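Local atomic coordinates of thioredoxin reductase (PDB entry 4NTD), a protein that is a flavoenzyme of the thioredoxin reductase family that carries FAD and probably forms the disulfide bond of the antibiotic holomycin. Residues V185-L190 with T252-P257. Sequence-based numbering, arbitrary orientation.
Sequences VRHALL and TVFVVP. With GSH (glutathione), chain B.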
ATOM      1  N   VAL A 185       4.489 -25.375  11.721  1.00 18.87           N
ATOM      2  CA  VAL A 185       5.315 -25.152  12.912  1.00 19.02           C
ATOM      3  C   VAL A 185       5.526 -23.656  13.146  1.00 18.50           C
ATOM      4  O   VAL A 185       5.267 -23.155  14.240  1.00 19.19           O
ATOM      5  CB  VAL A 185       6.680 -25.875  12.827  1.00 20.14           C
ATOM      6  CG1 VAL A 185       7.596 -25.453  13.971  1.00 21.66           C
ATOM      7  CG2 VAL A 185       6.483 -27.383  12.860  1.00 22.46           C
ATOM      8  N   ARG A 186       5.983 -22.946  12.116  1.00 18.65           N
ATOM      9  CA  ARG A 186       6.180 -21.498  12.217  1.00 19.67           C
ATOM     10  C   ARG A 186       4.870 -20.778  12.542  1.00 18.81           C
ATOM     11  O   ARG A 186       4.866 -19.784  13.271  1.00 18.88           O
ATOM     12  CB  ARG A 186       6.806 -20.931  10.937  1.00 23.85           C
ATOM     13  CG  ARG A 186       8.284 -21.264  10.772  1.00 30.69           C
ATOM     14  CD  ARG A 186       8.916 -20.568   9.572  1.00 42.03           C
ATOM     15  NE  ARG A 186       9.851 -19.508   9.960  1.00 55.81           N
ATOM     16  CZ  ARG A 186       9.536 -18.228  10.170  1.00 67.15           C
ATOM     17  NH1 ARG A 186       8.286 -17.788  10.042  1.00 79.32           N
ATOM     18  NH2 ARG A 186      10.491 -17.372  10.516  1.00 75.51           N
ATOM     19  N   HIS A 187       3.756 -21.292  12.021  1.00 17.58           N
ATOM     20  CA  HIS A 187       2.445 -20.696  12.282  1.00 17.27           C
ATOM     21  C   HIS A 187       2.047 -20.807  13.756  1.00 16.94           C
ATOM     22  O   HIS A 187       1.508 -19.858  14.328  1.00 17.39           O
ATOM     23  CB  HIS A 187       1.369 -21.325  11.388  1.00 17.87           C
ATOM     24  CG  HIS A 187       0.313 -20.361  10.950  1.00 19.39           C
ATOM     25  ND1 HIS A 187       0.606 -19.213  10.247  1.00 20.86           N
ATOM     26  CD2 HIS A 187      -1.033 -20.379  11.099  1.00 19.90           C
ATOM     27  CE1 HIS A 187      -0.513 -18.560   9.989  1.00 22.09           C
ATOM     28  NE2 HIS A 187      -1.521 -19.247  10.494  1.00 21.25           N
ATOM     29  N   ALA A 188       2.317 -21.958  14.369  1.00 16.61           N
ATOM     30  CA  ALA A 188       2.052 -22.146  15.798  1.00 16.83           C
ATOM     31  C   ALA A 188       2.901 -21.202  16.654  1.00 16.70           C
ATOM     32  O   ALA A 188       2.410 -20.623  17.626  1.00 16.88           O
ATOM     33  CB  ALA A 188       2.297 -23.593  16.202  1.00 17.73           C
ATOM     34  N   LEU A 189       4.169 -21.046  16.283  1.00 16.88           N
ATOM     35  CA  LEU A 189       5.072 -20.138  16.990  1.00 17.07           C
ATOM     36  C   LEU A 189       4.604 -18.685  16.859  1.00 17.55           C
ATOM     37  O   LEU A 189       4.677 -17.917  17.816  1.00 18.03           O
ATOM     38  CB  LEU A 189       6.505 -20.290  16.469  1.00 18.25           C
ATOM     39  CG  LEU A 189       7.149 -21.665  16.685  1.00 20.42           C
ATOM     40  CD1 LEU A 189       8.447 -21.776  15.901  1.00 21.93           C
ATOM     41  CD2 LEU A 189       7.380 -21.937  18.164  1.00 20.84           C
ATOM     42  N   LEU A 190       4.113 -18.324  15.676  1.00 17.61           N
ATOM     43  CA  LEU A 190       3.537 -16.999  15.438  1.00 17.35           C
ATOM     44  C   LEU A 190       2.293 -16.758  16.301  1.00 16.82           C
ATOM     45  O   LEU A 190       2.152 -15.699  16.915  1.00 17.05           O
ATOM     46  CB  LEU A 190       3.201 -16.833  13.949  1.00 17.43           C
ATOM     47  CG  LEU A 190       2.479 -15.566  13.478  1.00 19.58           C
ATOM     48  CD1 LEU A 190       3.252 -14.310  13.850  1.00 21.62           C
ATOM     49  CD2 LEU A 190       2.262 -15.638  11.975  1.00 22.03           C
ATOM     50  N   THR A 252     -10.754 -22.197  18.546  1.00 20.04           N
ATOM     51  CA  THR A 252     -10.370 -21.733  17.215  1.00 18.80           C
ATOM     52  C   THR A 252      -9.211 -22.581  16.698  1.00 18.58           C
ATOM     53  O   THR A 252      -8.291 -22.900  17.452  1.00 19.82           O
ATOM     54  CB  THR A 252      -9.920 -20.258  17.258  1.00 20.69           C
ATOM     55  OG1 THR A 252     -10.839 -19.493  18.048  1.00 25.41           O
ATOM     56  CG2 THR A 252      -9.843 -19.666  15.857  1.00 22.21           C
ATOM     57  N   VAL A 253      -9.262 -22.949  15.419  1.00 17.93           N
ATOM     58  CA  VAL A 253      -8.200 -23.736  14.794  1.00 17.93           C
ATOM     59  C   VAL A 253      -7.666 -22.994  13.570  1.00 17.73           C
ATOM     60  O   VAL A 253      -8.435 -22.416  12.800  1.00 18.35           O
ATOM     61  CB  VAL A 253      -8.692 -25.152  14.418  1.00 19.04           C
ATOM     62  CG1 VAL A 253      -7.659 -25.894  13.582  1.00 19.39           C
ATOM     63  CG2 VAL A 253      -9.005 -25.950  15.676  1.00 19.91           C
ATOM     64  N   PHE A 254      -6.345 -23.002  13.418  1.00 17.97           N
ATOM     65  CA  PHE A 254      -5.679 -22.346  12.302  1.00 18.14           C
ATOM     66  C   PHE A 254      -5.010 -23.357  11.377  1.00 19.67           C
ATOM     67  O   PHE A 254      -4.563 -24.423  11.810  1.00 19.14           O
ATOM     68  CB  PHE A 254      -4.632 -21.349  12.810  1.00 17.88           C
ATOM     69  CG  PHE A 254      -5.219 -20.099  13.405  1.00 17.69           C
ATOM     70  CD1 PHE A 254      -5.272 -18.922  12.671  1.00 18.45           C
ATOM     71  CD2 PHE A 254      -5.712 -20.096  14.703  1.00 18.27           C
ATOM     72  CE1 PHE A 254      -5.807 -17.767  13.217  1.00 18.64           C
ATOM     73  CE2 PHE A 254      -6.252 -18.946  15.254  1.00 18.69           C
ATOM     74  CZ  PHE A 254      -6.299 -17.779  14.511  1.00 19.08           C
ATOM     75  N   VAL A 255      -4.957 -23.010  10.095  1.00 18.72           N
ATOM     76  CA  VAL A 255      -4.217 -23.773   9.096  1.00 19.41           C
ATOM     77  C   VAL A 255      -3.406 -22.812   8.236  1.00 18.40           C
ATOM     78  O   VAL A 255      -3.699 -21.616   8.190  1.00 19.11           O
ATOM     79  CB  VAL A 255      -5.152 -24.603   8.186  1.00 21.08           C
ATOM     80  CG1 VAL A 255      -5.935 -25.614   9.008  1.00 23.19           C
ATOM     81  CG2 VAL A 255      -6.105 -23.709   7.398  1.00 20.98           C
ATOM     82  N   VAL A 256      -2.380 -23.337   7.577  1.00 18.80           N
ATOM     83  CA  VAL A 256      -1.699 -22.619   6.510  1.00 18.82           C
ATOM     84  C   VAL A 256      -2.140 -23.268   5.201  1.00 18.95           C
ATOM     85  O   VAL A 256      -1.664 -24.349   4.853  1.00 19.93           O
ATOM     86  CB  VAL A 256      -0.163 -22.685   6.645  1.00 21.98           C
ATOM     87  CG1 VAL A 256       0.502 -21.913   5.514  1.00 22.91           C
ATOM     88  CG2 VAL A 256       0.276 -22.129   7.993  1.00 22.79           C
ATOM     89  N   PRO A 257      -3.078 -22.627   4.478  1.00 19.05           N
ATOM     90  CA  PRO A 257      -3.507 -23.211   3.208  1.00 19.62           C
ATOM     91  C   PRO A 257      -2.397 -23.207   2.166  1.00 19.46           C
ATOM     92  O   PRO A 257      -1.415 -22.475   2.317  1.00 20.91           O
ATOM     93  CB  PRO A 257      -4.635 -22.272   2.746  1.00 19.98           C
ATOM     94  CG  PRO A 257      -5.018 -21.467   3.939  1.00 20.20           C
ATOM     95  CD  PRO A 257      -3.781 -21.365   4.771  1.00 19.71           C
TER
HETATM   96  N1  GSH B 401       3.330 -15.047   5.048  0.50 39.28           N
HETATM   97  CA1 GSH B 401       3.858 -15.458   6.351  0.50 27.52           C
HETATM   98  C1  GSH B 401       5.287 -15.991   6.129  0.50 37.43           C
HETATM   99  O11 GSH B 401       5.383 -17.185   5.750  0.50 38.41           O
HETATM  100  O12 GSH B 401       6.246 -15.209   6.344  0.50 44.58           O
HETATM  101  CB1 GSH B 401       3.069 -16.601   6.942  0.50 32.71           C
HETATM  102  CG1 GSH B 401       2.476 -16.257   8.308  0.50 34.20           C
HETATM  103  CD1 GSH B 401       1.380 -15.211   8.119  0.50 35.40           C
HETATM  104  OE1 GSH B 401       1.572 -14.025   8.380  0.50 39.91           O
HETATM  105  N2  GSH B 401       0.203 -15.735   7.769  0.50 32.87           N
HETATM  106  CA2 GSH B 401      -0.990 -14.922   7.508  0.50 32.56           C
HETATM  107  C2  GSH B 401      -0.903 -14.458   6.116  0.50 31.67           C
HETATM  108  O2  GSH B 401      -0.117 -14.909   5.282  0.50 38.09           O
HETATM  109  CB2 GSH B 401      -0.937 -13.518   8.114  0.50 15.35           C
HETATM  110  SG2 GSH B 401      -2.328 -12.861   9.118  0.50 22.85           S
HETATM  111  N3  GSH B 401      -1.680 -13.399   5.992  0.50 24.78           N
HETATM  112  CA3 GSH B 401      -1.635 -12.615   4.833  0.50 20.69           C
HETATM  113  C3  GSH B 401      -2.937 -12.536   3.991  0.50 24.32           C
HETATM  114  O31 GSH B 401      -4.117 -12.984   4.515  0.50 21.66           O
HETATM  115  O32 GSH B 401      -2.917 -11.985   2.815  0.50 19.57           O
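A small, buried packing contact centred on H187 joins helix 184-191 to segment 252-257, which holds strand 252-254, in the Rossmann-like parallel sheet domain that carries the C162/C165 redox pair, beside bound glutathione. The strand runs between 159-160 and 175-178, and the chain around V256 passes the helix, with the CA atoms of H187 and V256 7.4 Å apart. H187 suits this place because a flat imidazole can offer a face to hydrocarbon while NE2 on its rim hydrogen-bonds. V256 CG2 lies over one face of the H187 imidazole as a CH-pi contact, 3.7 Å from its centroid and 22° off the normal. The methyl is offset toward the rim, bringing V256 CG2 within 3.4 Å of H187 CG. F254 contributes its CB methylene, a nonpolar neighbour for the carbon edge, 4.1 Å from H187 CD2. H187 NE2 hydrogen-bonds to the backbone O of H161, which helps hold the ring's rotation. H161 also lays its own ring nearly parallel to that of H187. Glutathione, hydrogen-bonded also by R65 and by H321 of the second subunit, rests its CG1 3.7 Å from L190 CD2, a nonpolar branch suited to a methylene, while its N2 approaches H187 CE1 at 3.7 Å.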